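Local structure of signal recognition particle subunit SRP68 (Chaetomium thermophilum, 4P3G) at the interface of chains A and B. The protein binds SRP RNA through its N-terminal RNA-binding domain and remodels it, as part of the signal recognition particle that probably targets nascent secretory and membrane proteins to the endoplasmic reticulum. Coordinates in Å, arbitrary orientation; residue numbers count along the deposited sequence, not the author numbering. Chains: chain A/B, Signal recognition particle subunit SRP68.

The interface of chains A and B. Residues chain A 164, 168, 171, 195, 198-199, 202; chain B 211, 213, 216.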
loop_
_atom_site.group_PDB
_atom_site.type_symbol
_atom_site.label_atom_id
_atom_site.label_comp_id
_atom_site.label_asym_id
_atom_site.label_seq_id
_atom_site.Cartn_x
_atom_site.Cartn_y
_atom_site.Cartn_z
ATOM N N LEU A 164 -11.006 -10.007 -7.338
ATOM C CA LEU A 164 -10.608 -9.047 -6.328
ATOM C C LEU A 164 -11.792 -8.194 -5.945
ATOM O O LEU A 164 -11.923 -7.818 -4.782
ATOM C CB LEU A 164 -9.444 -8.198 -6.800
ATOM C CG LEU A 164 -8.155 -8.981 -6.735
ATOM C CD1 LEU A 164 -7.007 -8.145 -7.271
ATOM C CD2 LEU A 164 -7.910 -9.363 -5.311
ATOM N N ALA A 168 -13.035 -8.188 -2.093
ATOM C CA ALA A 168 -13.002 -6.913 -1.403
ATOM C C ALA A 168 -14.321 -6.732 -0.669
ATOM O O ALA A 168 -14.318 -6.381 0.517
ATOM C CB ALA A 168 -12.755 -5.771 -2.370
ATOM N N ARG A 171 -14.403 -9.238 2.405
ATOM C CA ARG A 171 -13.427 -8.894 3.409
ATOM C C ARG A 171 -13.860 -7.681 4.231
ATOM O O ARG A 171 -13.712 -7.654 5.466
ATOM C CB ARG A 171 -12.084 -8.585 2.769
ATOM C CG ARG A 171 -11.092 -8.065 3.784
ATOM C CD ARG A 171 -9.747 -8.077 3.201
ATOM N NE ARG A 171 -8.735 -8.213 4.225
ATOM C CZ ARG A 171 -8.074 -7.191 4.745
ATOM N NH1 ARG A 171 -8.354 -5.957 4.350
ATOM N NH2 ARG A 171 -7.150 -7.409 5.663
ATOM N N ASP A 195 -7.673 -13.262 3.009
ATOM C CA ASP A 195 -6.421 -12.526 2.860
ATOM C C ASP A 195 -5.431 -13.213 1.899
ATOM O O ASP A 195 -4.933 -12.567 0.967
ATOM C CB ASP A 195 -5.825 -12.199 4.234
ATOM C CG ASP A 195 -6.589 -11.079 4.946
ATOM O OD1 ASP A 195 -7.589 -10.596 4.389
ATOM O OD2 ASP A 195 -6.244 -10.723 6.091
HETATM N N MSE A 198 -6.511 -12.949 -1.767
HETATM C CA MSE A 198 -6.411 -11.614 -2.287
HETATM C C MSE A 198 -4.957 -11.286 -2.586
HETATM O O MSE A 198 -4.655 -10.735 -3.646
HETATM C CB MSE A 198 -6.979 -10.630 -1.291
HETATM C CG MSE A 198 -8.485 -10.753 -1.117
HETATM SE SE MSE A 198 -9.184 -9.179 -0.201
HETATM C CE MSE A 198 -9.295 -8.021 -1.778
ATOM N N ARG A 199 -4.056 -11.633 -1.669
ATOM C CA ARG A 199 -2.659 -11.325 -1.886
ATOM C C ARG A 199 -2.170 -11.981 -3.161
ATOM O O ARG A 199 -1.416 -11.384 -3.923
ATOM C CB ARG A 199 -1.825 -11.774 -0.720
ATOM C CG ARG A 199 -2.062 -10.956 0.522
ATOM C CD ARG A 199 -1.021 -11.315 1.540
ATOM N NE ARG A 199 -1.114 -10.544 2.779
ATOM C CZ ARG A 199 -0.631 -9.315 2.941
ATOM N NH1 ARG A 199 -0.018 -8.695 1.932
ATOM N NH2 ARG A 199 -0.753 -8.720 4.122
ATOM N N ALA A 202 -3.853 -10.313 -6.227
ATOM C CA ALA A 202 -3.339 -8.962 -6.417
ATOM C C ALA A 202 -1.956 -9.071 -7.059
ATOM O O ALA A 202 -1.632 -8.351 -7.999
ATOM C CB ALA A 202 -3.280 -8.219 -5.107
ATOM N N LEU B 211 -2.602 -5.583 4.388
ATOM C CA LEU B 211 -3.129 -5.699 3.040
ATOM C C LEU B 211 -3.697 -4.372 2.565
ATOM O O LEU B 211 -4.472 -3.739 3.291
ATOM C CB LEU B 211 -4.255 -6.724 3.005
ATOM C CG LEU B 211 -4.691 -7.073 1.586
ATOM C CD1 LEU B 211 -3.681 -7.961 0.935
ATOM C CD2 LEU B 211 -6.043 -7.700 1.570
ATOM N N ILE B 213 -6.078 -2.891 0.979
ATOM C CA ILE B 213 -7.449 -3.164 0.525
ATOM C C ILE B 213 -8.098 -2.036 -0.308
ATOM O O ILE B 213 -8.794 -2.324 -1.289
ATOM C CB ILE B 213 -8.335 -3.504 1.725
ATOM C CG1 ILE B 213 -9.762 -3.833 1.292
ATOM C CG2 ILE B 213 -8.334 -2.381 2.696
ATOM C CD1 ILE B 213 -9.826 -4.961 0.332
ATOM N N ILE B 216 -6.490 -1.986 -3.733
ATOM C CA ILE B 216 -7.021 -3.136 -4.450
ATOM C C ILE B 216 -8.446 -2.877 -4.879
ATOM O O ILE B 216 -8.795 -3.056 -6.055
ATOM C CB ILE B 216 -6.949 -4.385 -3.598
ATOM C CG1 ILE B 216 -5.511 -4.895 -3.570
ATOM C CG2 ILE B 216 -7.802 -5.459 -4.203
ATOM C CD1 ILE B 216 -5.194 -5.729 -2.359
#
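Helices 160-181 and 186-205 of chain A receive the C-terminal helix 213-223 of chain B and the loop just ahead of it, whose B:Leu211 touches A:Arg171, A:Met198 and A:Arg199. This is the tetratricopeptide-like, all-helical RNA-binding domain of SRP68, and the two-fold exchange of C-terminal helices gives every contact a twin; the pairing may be a product of crystal packing. B:Leu211 points its branched tip between two arginines. Its CG lies anti to the backbone N (chi1 -170°), and the fork sends one methyl to each arginine. CD2 sits over the centre of the A:Arg171 guanidinium, 3.8 Å from CZ, while CD1 lies over the rim of the A:Arg199 guanidinium and meets that chain's CG at 3.4 Å. The A:Arg199 chain, extended from CG to NE, runs alongside B:Leu211 in the opposite direction. A:Asp195, on the neighbouring helix, fixes the rotation of A:Arg171: its OD1 accepts a hydrogen bond from NE (2.7 Å), which is also a salt bridge, on the syn side, 25° out of the carboxylate plane, with a weak second bond from NH2 to OD2. The NH1 of A:Arg171 reaches B:Ile213 at CB (3.6 Å), a packing contact. An alanine in place of A:Arg171 would probably leave the A:Asp195 carboxylate without its mate and open a gap against B:Leu211 CD2 and B:Ile213. Further along the same face, A:Met198, a selenomethionine, bends at chi3 (82°), bringing its methyl CE over the tips of the two isoleucines, touching both from one side: CE lies 3.8 Å from B:Ile213 CD1 and equally near B:Ile216 CG2. Its selenium rests on B:Leu211 CD2 at 3.9 Å. B:Ile216 divides its branches: its side chain crosses that of A:Leu164 at about a right angle, CG2 meeting the A:Leu164 CB, CD1 and CD2 atoms, while CD1 turns to the A:Ala202 methyl. A:Ala168 CB backs the tip of B:Ile213, 4.1 Å from its CD1.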